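Local coordinates for protein Kinase A (Toxoplasma gondii, PDB 5J3U) that binds cAMP at two sites in its regulatory domain and probably restrains the catalytic subunit of the kinase as members of its family do, at residues A[18-23]-A[158-163]; A[90-95]-A[114-119]; A[182-187]-A[234-239]. One frame throughout, in Å; residues are numbered along the deposited sequence.

Contact 1 (A[18-23]-A[158-163]); sequences QSFLFN and ALRTEM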
loop_
_atom_site.group_PDB
_atom_site.type_symbol
_atom_site.label_atom_id
_atom_site.label_comp_id
_atom_site.label_asym_id
_atom_site.label_seq_id
_atom_site.Cartn_x
_atom_site.Cartn_y
_atom_site.Cartn_z
ATOM N N GLN A 18 4.765 5.475 -0.952
ATOM C CA GLN A 18 4.323 4.104 -0.600
ATOM C C GLN A 18 3.278 3.996 0.507
ATOM O O GLN A 18 2.720 2.919 0.712
ATOM C CB GLN A 18 5.537 3.227 -0.253
ATOM C CG GLN A 18 6.438 2.957 -1.452
ATOM C CD GLN A 18 5.654 2.456 -2.665
ATOM O OE1 GLN A 18 4.916 1.493 -2.568
ATOM N NE2 GLN A 18 5.779 3.155 -3.792
ATOM N N SER A 19 3.000 5.072 1.214
ATOM C CA SER A 19 2.101 5.028 2.358
ATOM C C SER A 19 0.670 5.031 1.843
ATOM O O SER A 19 0.294 5.914 1.067
ATOM C CB SER A 19 2.304 6.240 3.217
ATOM O OG SER A 19 1.480 6.216 4.363
ATOM N N PHE A 20 -0.173 4.105 2.313
ATOM C CA PHE A 20 -1.525 4.057 1.769
ATOM C C PHE A 20 -2.269 5.384 1.685
ATOM O O PHE A 20 -2.797 5.659 0.620
ATOM C CB PHE A 20 -2.403 3.047 2.486
ATOM C CG PHE A 20 -1.907 1.664 2.372
ATOM C CD1 PHE A 20 -1.892 1.008 1.141
ATOM C CD2 PHE A 20 -1.447 0.993 3.483
ATOM C CE1 PHE A 20 -1.357 -0.257 1.037
ATOM C CE2 PHE A 20 -0.953 -0.313 3.387
ATOM C CZ PHE A 20 -0.920 -0.936 2.158
ATOM N N LEU A 21 -2.300 6.207 2.740
ATOM C CA LEU A 21 -3.142 7.411 2.662
ATOM C C LEU A 21 -2.611 8.461 1.699
ATOM O O LEU A 21 -3.346 9.340 1.329
ATOM C CB LEU A 21 -3.374 8.076 4.014
ATOM C CG LEU A 21 -4.203 7.286 5.015
ATOM C CD1 LEU A 21 -4.385 8.171 6.227
ATOM C CD2 LEU A 21 -5.547 6.782 4.462
ATOM N N PHE A 22 -1.334 8.388 1.349
ATOM C CA PHE A 22 -0.702 9.387 0.464
ATOM C C PHE A 22 -0.485 8.937 -0.952
ATOM O O PHE A 22 -0.122 9.733 -1.788
ATOM C CB PHE A 22 0.631 9.850 1.057
ATOM C CG PHE A 22 0.490 10.395 2.420
ATOM C CD1 PHE A 22 0.575 9.567 3.505
ATOM C CD2 PHE A 22 0.268 11.758 2.635
ATOM C CE1 PHE A 22 0.454 10.079 4.803
ATOM C CE2 PHE A 22 0.090 12.264 3.904
ATOM C CZ PHE A 22 0.188 11.428 4.988
ATOM N N ASN A 23 -0.725 7.652 -1.245
ATOM C CA ASN A 23 -0.303 7.072 -2.513
ATOM C C ASN A 23 -0.995 7.653 -3.728
ATOM O O ASN A 23 -0.429 7.618 -4.780
ATOM C CB ASN A 23 -0.546 5.531 -2.427
ATOM C CG ASN A 23 -0.167 4.794 -3.675
ATOM O OD1 ASN A 23 -1.017 4.438 -4.479
ATOM N ND2 ASN A 23 1.111 4.571 -3.855
ATOM N N ALA A 158 -5.665 -2.073 1.344
ATOM C CA ALA A 158 -4.261 -2.467 1.108
ATOM C C ALA A 158 -3.745 -2.267 -0.356
ATOM O O ALA A 158 -2.637 -2.772 -0.725
ATOM C CB ALA A 158 -4.118 -3.920 1.478
ATOM N N LEU A 159 -4.525 -1.614 -1.199
ATOM C CA LEU A 159 -4.124 -1.360 -2.593
ATOM C C LEU A 159 -3.342 -0.070 -2.788
ATOM O O LEU A 159 -3.613 0.928 -2.102
ATOM C CB LEU A 159 -5.351 -1.301 -3.487
ATOM C CG LEU A 159 -6.126 -2.593 -3.634
ATOM C CD1 LEU A 159 -7.298 -2.446 -4.551
ATOM C CD2 LEU A 159 -5.254 -3.736 -4.147
ATOM N N ARG A 160 -2.373 -0.115 -3.701
ATOM C CA ARG A 160 -1.682 1.064 -4.244
ATOM C C ARG A 160 -1.889 1.096 -5.737
ATOM O O ARG A 160 -2.375 0.106 -6.282
ATOM C CB ARG A 160 -0.199 1.039 -3.916
ATOM C CG ARG A 160 0.085 1.034 -2.433
ATOM C CD ARG A 160 1.566 0.778 -2.223
ATOM N NE ARG A 160 1.982 0.786 -0.841
ATOM C CZ ARG A 160 1.934 -0.245 0.005
ATOM N NH1 ARG A 160 1.413 -1.434 -0.337
ATOM N NH2 ARG A 160 2.373 -0.057 1.253
ATOM N N THR A 161 -1.712 2.248 -6.359
ATOM C CA THR A 161 -1.899 2.390 -7.821
ATOM C C THR A 161 -0.590 2.739 -8.446
ATOM O O THR A 161 0.152 3.554 -7.895
ATOM C CB THR A 161 -2.960 3.440 -8.164
ATOM O OG1 THR A 161 -4.231 2.914 -7.739
ATOM C CG2 THR A 161 -3.029 3.732 -9.628
ATOM N N GLU A 162 -0.304 2.155 -9.586
ATOM C CA GLU A 162 0.890 2.527 -10.372
ATOM C C GLU A 162 0.489 2.684 -11.864
ATOM O O GLU A 162 -0.394 1.959 -12.328
ATOM C CB GLU A 162 1.954 1.438 -10.286
ATOM C CG GLU A 162 2.513 1.245 -8.883
ATOM C CD GLU A 162 3.617 0.184 -8.787
ATOM O OE1 GLU A 162 4.008 -0.406 -9.817
ATOM O OE2 GLU A 162 4.063 -0.059 -7.630
ATOM N N MET A 163 1.113 3.633 -12.571
ATOM C CA MET A 163 0.846 3.896 -13.998
ATOM C C MET A 163 2.075 3.460 -14.788
ATOM O O MET A 163 3.202 3.725 -14.381
ATOM C CB MET A 163 0.572 5.406 -14.221
ATOM C CG MET A 163 0.119 5.783 -15.629
ATOM S SD MET A 163 -1.590 5.305 -15.977
ATOM C CE MET A 163 -2.459 6.440 -14.897
HETATM O O HOH W 1 3.137 0.514 -5.262
HETATM O O HOH W 2 2.283 3.147 -6.030
HETATM O O HOH W 3 -0.086 6.083 -7.129
#

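Contact 2 (A[90-95]-A[114-119]); sequences ELALLY and LGRDTF. With CMP (adenosine-3',5'-cyclic-monophosphate), chain C.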
loop_
_atom_site.group_PDB
_atom_site.type_symbol
_atom_site.label_atom_id
_atom_site.label_comp_id
_atom_site.label_asym_id
_atom_site.label_seq_id
_atom_site.Cartn_x
_atom_site.Cartn_y
_atom_site.Cartn_z
ATOM N N GLU A 90 -3.105 8.319 12.319
ATOM C CA GLU A 90 -3.983 8.832 11.237
ATOM C C GLU A 90 -5.485 8.699 11.545
ATOM O O GLU A 90 -6.321 9.452 11.011
ATOM C CB GLU A 90 -3.644 8.125 9.895
ATOM C CG GLU A 90 -4.295 6.761 9.644
ATOM C CD GLU A 90 -3.796 5.602 10.500
ATOM O OE1 GLU A 90 -3.028 5.765 11.516
ATOM O OE2 GLU A 90 -4.176 4.471 10.133
ATOM N N LEU A 91 -5.839 7.743 12.407
ATOM C CA LEU A 91 -7.256 7.492 12.666
ATOM C C LEU A 91 -7.944 8.681 13.284
ATOM O O LEU A 91 -9.028 9.032 12.871
ATOM C CB LEU A 91 -7.484 6.218 13.517
ATOM C CG LEU A 91 -6.908 4.933 12.977
ATOM C CD1 LEU A 91 -7.157 3.770 13.936
ATOM C CD2 LEU A 91 -7.549 4.663 11.605
ATOM N N ALA A 92 -7.318 9.337 14.260
ATOM C CA ALA A 92 -7.906 10.520 14.888
ATOM C C ALA A 92 -8.151 11.646 13.889
ATOM O O ALA A 92 -9.098 12.434 14.020
ATOM C CB ALA A 92 -7.012 10.997 15.999
ATOM N N LEU A 93 -7.296 11.705 12.877
ATOM C CA LEU A 93 -7.433 12.708 11.799
ATOM C C LEU A 93 -8.477 12.237 10.771
ATOM O O LEU A 93 -9.304 13.025 10.293
ATOM C CB LEU A 93 -6.071 12.947 11.141
ATOM C CG LEU A 93 -5.198 14.036 11.808
ATOM C CD1 LEU A 93 -5.064 13.816 13.307
ATOM C CD2 LEU A 93 -3.828 14.139 11.099
ATOM N N LEU A 94 -8.441 10.965 10.406
ATOM C CA LEU A 94 -9.430 10.473 9.398
ATOM C C LEU A 94 -10.860 10.535 9.908
ATOM O O LEU A 94 -11.760 10.906 9.167
ATOM C CB LEU A 94 -9.151 9.053 8.963
ATOM C CG LEU A 94 -8.100 8.785 7.921
ATOM C CD1 LEU A 94 -7.854 7.281 7.871
ATOM C CD2 LEU A 94 -8.520 9.319 6.544
ATOM N N TYR A 95 -11.069 10.204 11.179
ATOM C CA TYR A 95 -12.429 10.053 11.715
ATOM C C TYR A 95 -12.825 11.093 12.765
ATOM O O TYR A 95 -13.929 11.023 13.288
ATOM C CB TYR A 95 -12.601 8.610 12.237
ATOM C CG TYR A 95 -12.268 7.580 11.175
ATOM C CD1 TYR A 95 -13.027 7.478 10.006
ATOM C CD2 TYR A 95 -11.179 6.749 11.307
ATOM C CE1 TYR A 95 -12.708 6.570 9.012
ATOM C CE2 TYR A 95 -10.855 5.846 10.315
ATOM C CZ TYR A 95 -11.627 5.754 9.184
ATOM O OH TYR A 95 -11.266 4.844 8.232
ATOM N N LEU A 114 2.963 15.338 10.529
ATOM C CA LEU A 114 2.088 16.128 9.705
ATOM C C LEU A 114 0.922 16.639 10.517
ATOM O O LEU A 114 0.168 15.843 11.154
ATOM C CB LEU A 114 1.508 15.277 8.551
ATOM C CG LEU A 114 0.583 16.007 7.553
ATOM C CD1 LEU A 114 1.293 17.114 6.778
ATOM C CD2 LEU A 114 0.007 15.035 6.548
ATOM N N GLY A 115 0.693 17.947 10.463
ATOM C CA GLY A 115 -0.427 18.552 11.186
ATOM C C GLY A 115 -1.794 18.301 10.584
ATOM O O GLY A 115 -1.944 18.039 9.389
ATOM N N ARG A 116 -2.789 18.313 11.454
ATOM C CA ARG A 116 -4.175 18.085 11.081
ATOM C C ARG A 116 -4.668 19.045 9.988
ATOM O O ARG A 116 -5.415 18.630 9.089
ATOM C CB ARG A 116 -5.074 18.201 12.320
ATOM C CG ARG A 116 -6.553 18.154 12.014
ATOM C CD ARG A 116 -7.390 18.366 13.256
ATOM N NE ARG A 116 -7.423 17.193 14.119
ATOM C CZ ARG A 116 -8.238 16.138 13.983
ATOM N NH1 ARG A 116 -9.083 16.045 12.955
ATOM N NH2 ARG A 116 -8.198 15.142 14.889
ATOM N N ASP A 117 -4.281 20.326 10.067
ATOM C CA ASP A 117 -4.775 21.284 9.084
ATOM C C ASP A 117 -4.276 20.948 7.668
ATOM O O ASP A 117 -5.055 20.953 6.695
ATOM C CB ASP A 117 -4.462 22.740 9.466
ATOM C CG ASP A 117 -5.300 23.240 10.672
ATOM O OD1 ASP A 117 -6.379 22.668 10.998
ATOM O OD2 ASP A 117 -4.861 24.237 11.285
ATOM N N THR A 118 -3.015 20.597 7.554
ATOM C CA THR A 118 -2.448 20.259 6.236
ATOM C C THR A 118 -3.047 18.933 5.749
ATOM O O THR A 118 -3.411 18.808 4.596
ATOM C CB THR A 118 -0.914 20.218 6.269
ATOM O OG1 THR A 118 -0.449 21.510 6.704
ATOM C CG2 THR A 118 -0.327 19.895 4.885
ATOM N N PHE A 119 -3.148 17.979 6.652
ATOM C CA PHE A 119 -3.822 16.728 6.316
ATOM C C PHE A 119 -5.249 16.953 5.784
ATOM O O PHE A 119 -5.638 16.414 4.727
ATOM C CB PHE A 119 -3.813 15.796 7.505
ATOM C CG PHE A 119 -4.493 14.499 7.227
ATOM C CD1 PHE A 119 -3.818 13.491 6.536
ATOM C CD2 PHE A 119 -5.794 14.294 7.634
ATOM C CE1 PHE A 119 -4.441 12.260 6.283
ATOM C CE2 PHE A 119 -6.436 13.074 7.357
ATOM C CZ PHE A 119 -5.748 12.083 6.698
HETATM P P CMP C . -4.860 7.148 16.287
HETATM O O1P CMP C . -6.147 6.571 16.945
HETATM O O2P CMP C . -4.948 8.584 15.848
HETATM O "O5'" CMP C . -3.774 6.999 17.466
HETATM C "C5'" CMP C . -3.442 5.670 17.870
HETATM C "C4'" CMP C . -2.937 4.917 16.659
HETATM O "O4'" CMP C . -2.489 3.612 16.868
HETATM C "C3'" CMP C . -3.982 4.833 15.580
HETATM O "O3'" CMP C . -4.285 6.158 15.144
HETATM C "C2'" CMP C . -3.253 3.913 14.648
HETATM O "O2'" CMP C . -2.375 4.626 13.797
HETATM C "C1'" CMP C . -2.462 3.001 15.583
HETATM N N9 CMP C . -3.039 1.639 15.677
HETATM C C8 CMP C . -2.392 0.501 15.263
HETATM N N7 CMP C . -3.205 -0.584 15.446
HETATM C C5 CMP C . -4.350 -0.152 15.919
HETATM C C6 CMP C . -5.620 -0.812 16.307
HETATM N N6 CMP C . -5.772 -2.154 16.200
HETATM N N1 CMP C . -6.585 -0.016 16.765
HETATM C C2 CMP C . -6.493 1.342 16.866
HETATM N N3 CMP C . -5.356 2.013 16.549
HETATM C C4 CMP C . -4.270 1.321 16.085
#

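Contact 3 (A[182-187]-A[234-239]); sequences IVEEGS and KVACLE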
loop_
_atom_site.group_PDB
_atom_site.type_symbol
_atom_site.label_atom_id
_atom_site.label_comp_id
_atom_site.label_asym_id
_atom_site.label_seq_id
_atom_site.Cartn_x
_atom_site.Cartn_y
_atom_site.Cartn_z
ATOM N N ILE A 182 -4.112 -5.947 -10.493
ATOM C CA ILE A 182 -5.377 -5.916 -11.186
ATOM C C ILE A 182 -5.392 -4.634 -12.060
ATOM O O ILE A 182 -5.042 -3.525 -11.599
ATOM C CB ILE A 182 -6.566 -5.881 -10.235
ATOM C CG1 ILE A 182 -6.378 -6.868 -9.047
ATOM C CG2 ILE A 182 -7.804 -6.160 -11.048
ATOM C CD1 ILE A 182 -7.430 -6.704 -7.948
ATOM N N VAL A 183 -5.746 -4.772 -13.326
ATOM C CA VAL A 183 -5.715 -3.668 -14.210
ATOM C C VAL A 183 -6.963 -2.828 -13.885
ATOM O O VAL A 183 -8.090 -3.312 -14.013
ATOM C CB VAL A 183 -5.806 -4.099 -15.696
ATOM C CG1 VAL A 183 -5.858 -2.900 -16.590
ATOM C CG2 VAL A 183 -4.617 -4.999 -16.117
ATOM N N GLU A 184 -6.745 -1.587 -13.538
ATOM C CA GLU A 184 -7.877 -0.644 -13.303
ATOM C C GLU A 184 -8.403 -0.054 -14.617
ATOM O O GLU A 184 -9.618 0.063 -14.811
ATOM C CB GLU A 184 -7.423 0.519 -12.419
ATOM C CG GLU A 184 -6.936 0.118 -11.044
ATOM C CD GLU A 184 -6.494 1.312 -10.170
ATOM O OE1 GLU A 184 -7.327 2.279 -10.068
ATOM O OE2 GLU A 184 -5.364 1.256 -9.576
ATOM N N GLU A 185 -7.483 0.373 -15.477
ATOM C CA GLU A 185 -7.767 0.927 -16.796
ATOM C C GLU A 185 -6.557 0.680 -17.692
ATOM O O GLU A 185 -5.433 0.535 -17.194
ATOM C CB GLU A 185 -8.009 2.446 -16.739
ATOM C CG GLU A 185 -9.185 2.928 -15.909
ATOM C CD GLU A 185 -9.479 4.422 -16.188
ATOM O OE1 GLU A 185 -10.158 4.724 -17.189
ATOM O OE2 GLU A 185 -9.028 5.257 -15.406
ATOM N N GLY A 186 -6.769 0.729 -19.010
ATOM C CA GLY A 186 -5.722 0.450 -19.977
ATOM C C GLY A 186 -5.554 -1.010 -20.282
ATOM O O GLY A 186 -6.457 -1.794 -20.136
ATOM N N SER A 187 -4.356 -1.388 -20.711
ATOM C CA SER A 187 -4.161 -2.670 -21.309
ATOM C C SER A 187 -2.726 -3.139 -21.107
ATOM O O SER A 187 -1.820 -2.331 -20.933
ATOM C CB SER A 187 -4.470 -2.568 -22.820
ATOM O OG SER A 187 -4.440 -3.824 -23.471
ATOM N N LYS A 234 -2.921 1.288 -16.028
ATOM C CA LYS A 234 -3.051 1.719 -14.615
ATOM C C LYS A 234 -3.428 0.509 -13.808
ATOM O O LYS A 234 -4.471 -0.095 -14.088
ATOM C CB LYS A 234 -4.142 2.780 -14.480
ATOM C CG LYS A 234 -4.291 3.308 -13.064
ATOM C CD LYS A 234 -5.575 4.096 -12.877
ATOM C CE LYS A 234 -5.558 5.400 -13.546
ATOM N NZ LYS A 234 -6.904 6.041 -13.328
ATOM N N VAL A 235 -2.580 0.117 -12.845
ATOM C CA VAL A 235 -2.760 -1.094 -12.104
ATOM C C VAL A 235 -2.918 -0.809 -10.618
ATOM O O VAL A 235 -2.280 0.097 -10.050
ATOM C CB VAL A 235 -1.611 -2.150 -12.249
ATOM C CG1 VAL A 235 -1.726 -2.869 -13.565
ATOM C CG2 VAL A 235 -0.247 -1.527 -12.040
ATOM N N ALA A 236 -3.830 -1.547 -10.027
ATOM C CA ALA A 236 -3.930 -1.709 -8.581
ATOM C C ALA A 236 -2.957 -2.803 -8.171
ATOM O O ALA A 236 -2.912 -3.894 -8.822
ATOM C CB ALA A 236 -5.353 -2.049 -8.177
ATOM N N CYS A 237 -2.307 -2.599 -7.025
ATOM C CA CYS A 237 -1.160 -3.431 -6.599
ATOM C C CYS A 237 -1.393 -3.862 -5.159
ATOM O O CYS A 237 -1.670 -3.006 -4.320
ATOM C CB CYS A 237 0.130 -2.611 -6.640
ATOM S SG CYS A 237 0.427 -1.782 -8.204
ATOM N N LEU A 238 -1.286 -5.156 -4.900
ATOM C CA LEU A 238 -1.435 -5.768 -3.573
ATOM C C LEU A 238 -0.160 -6.560 -3.242
ATOM O O LEU A 238 0.220 -7.473 -3.977
ATOM C CB LEU A 238 -2.599 -6.715 -3.590
ATOM C CG LEU A 238 -3.103 -7.307 -2.287
ATOM C CD1 LEU A 238 -3.678 -6.213 -1.397
ATOM C CD2 LEU A 238 -4.105 -8.413 -2.519
ATOM N N GLU A 239 0.515 -6.183 -2.168
ATOM C CA GLU A 239 1.755 -6.847 -1.739
ATOM C C GLU A 239 1.511 -8.238 -1.237
ATOM O O GLU A 239 0.465 -8.548 -0.765
ATOM C CB GLU A 239 2.434 -6.075 -0.615
ATOM C CG GLU A 239 3.028 -4.772 -1.050
ATOM C CD GLU A 239 3.815 -4.106 0.063
ATOM O OE1 GLU A 239 3.364 -4.168 1.220
ATOM O OE2 GLU A 239 4.866 -3.501 -0.220
#

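Contact 1 (A[18-23]-A[158-163])
Phe20 covers one face of the Arg160 guanidinium, while the backbone carbonyl of Gln18 lies at its edge. The ring comes in inclined, its plane 40° from that of the guanidinium, with Phe20 CE1 offset toward the rim and 3.3 Å from Arg160 NH1. Seen from the ring, Arg160 NH2 stands over a face and the carbonyl oxygen of Leu159 sits at the edge. Gln18 O is gripped side-on by two nitrogens, accepting from Arg160 NE at 2.7 Å and from Arg160 NH2 at 3.0 Å, which fixes the rotation of the guanidinium. With chi3 at 178°, NE ends an extended chain that carries it to this carbonyl. The loop between helices 6-18 and 27-36, which with them probably corresponds to the N3A motif of this family, thereby meets strand 159-165, an outermost strand in the sheet of the second cyclic nucleotide-binding repeat. Nearer the strand backbone, the Asn23 amide lies across Arg160 CB and CG, nearly perpendicular to the guanidinium. Its OD1 receives Thr161 N at 3.0 Å in an almost straight bond (169°). Asn23 ND2 turns instead to Arg17 O and to a water that accepts from ND2 and donates to Thr161 O.

Contact 2 (A[90-95]-A[114-119])
Leu93 and Arg116 are the residues whose CA atoms come closest, at 6.3 Å, where the short helix 91-95 packs against the turn from strand 109-115, through the N-cap Gly115, into helix 116-138. Arg116 reaches back to Ala92. Its NH2 donates to Ala92 O over 3.0 Å, approaching from above the carbonyl plane, 62° out of it. A bend at chi3 (-75°) turns NE out of the line of the preceding chain, and Leu93 CD1 lies over one face of the guanidinium, 3.8 Å from Arg116 NH2. The same guanidinium also bonds Gly55 O and forms a salt bridge with Glu56.

Leu93 also serves Phe119, whose first torsion, anti to the backbone N (chi1 180°), sets CG on the side of the short helix. Leu93 CB approaches Phe119 CD2 obliquely at 3.8 Å, whereas Leu94 CD2 meets the ring edge-on, 3.9 Å from Phe119 CZ. On the ligand side, Ala92 N donates to O2P of cAMP at 3.0 Å, and Glu90 OE1 accepts the ribose O2' hydroxyl at 2.6 Å. Such a short helix belongs to the phosphate-binding cassette of cyclic nucleotide-binding domains, with Gly89 N, Ala100 N and Arg99 NH1 also bonding the nucleotide. Ala92 therefore faces cAMP through its N-H and Arg116 through its carbonyl, making Arg116 a second-shell residue.

Leu58 of strand 57-61 touches Leu93, Leu114 and Phe119, helix 27-36 packs on Leu114, and Lys124 of helix 116-138 bonds the carbonyls of Leu93 and Leu94.

Contact 3 (A[182-187]-A[234-239])
Glu185 and Lys234 lie side by side and point the same way, their charged ends joined in a salt bridge of 3.1 Å between Glu185 OE2 and Lys234 NZ. The carboxylate uses its anti lone pair, the one turned away from its other oxygen. Lys234 bends at chi3 (-72°), which sets CE off the line of the preceding chain.

Glu184 instead runs obliquely over the lysine: its OE1 lies 3.8 Å from Lys234 CD, and the lysine NZ lies too far from the carboxylate for contact. The Glu184 carboxylate is instead paired with Arg130 in a salt bridge, and Thr161 supplies a further hydrogen bond. Glu184 OE2 comes within 3.2 Å of Ala236 N, but at a poor angle, and that N-H is spent on Ile182 O. The return bond, Ile182 N to Ala236 O, completes this hydrogen-bonded antiparallel pair.

Val183 and Val235 turn to the other face of the sheet, as a non-hydrogen-bonded pair with Val183 CG2 4.4 Å from Val235 CG1. Beyond them the register slips by one residue. Lys234 O accepts from Glu184 N at 2.8 Å and only weakly from Glu185 N at 3.3 Å, while Lys234 N donates to Glu185 O.

Two residues, Glu184 and Glu185, thus oppose the single Lys234. This is a classic beta bulge, placed where the chain turns a corner between two sheets of the beta-barrel in a cyclic nucleotide-binding domain.

Contact 1 touches both of the others, whereas contacts 2 and 3 stay about 15 Å apart at their nearest atoms and belong to different cyclic nucleotide-binding repeats. Toward contact 2, Leu21 CD1 packs at 3.7 Å on CG of Glu90, the residue whose carboxylate accepts the ribose O2' hydroxyl, and Phe22 CE2 meets Leu114 CD2 at 3.8 Å. Toward contact 3, strands 159-165 and 232-239 are sheet neighbours: Arg160 O accepts from Cys237 N at 2.8 Å, and Thr161 OG1 lies 2.7 Å from Glu184 OE2. Contact 2 alone touches a nucleotide; the side chains of Phe20 and Val183 remain about 11 Å and 10 Å from bound cAMP.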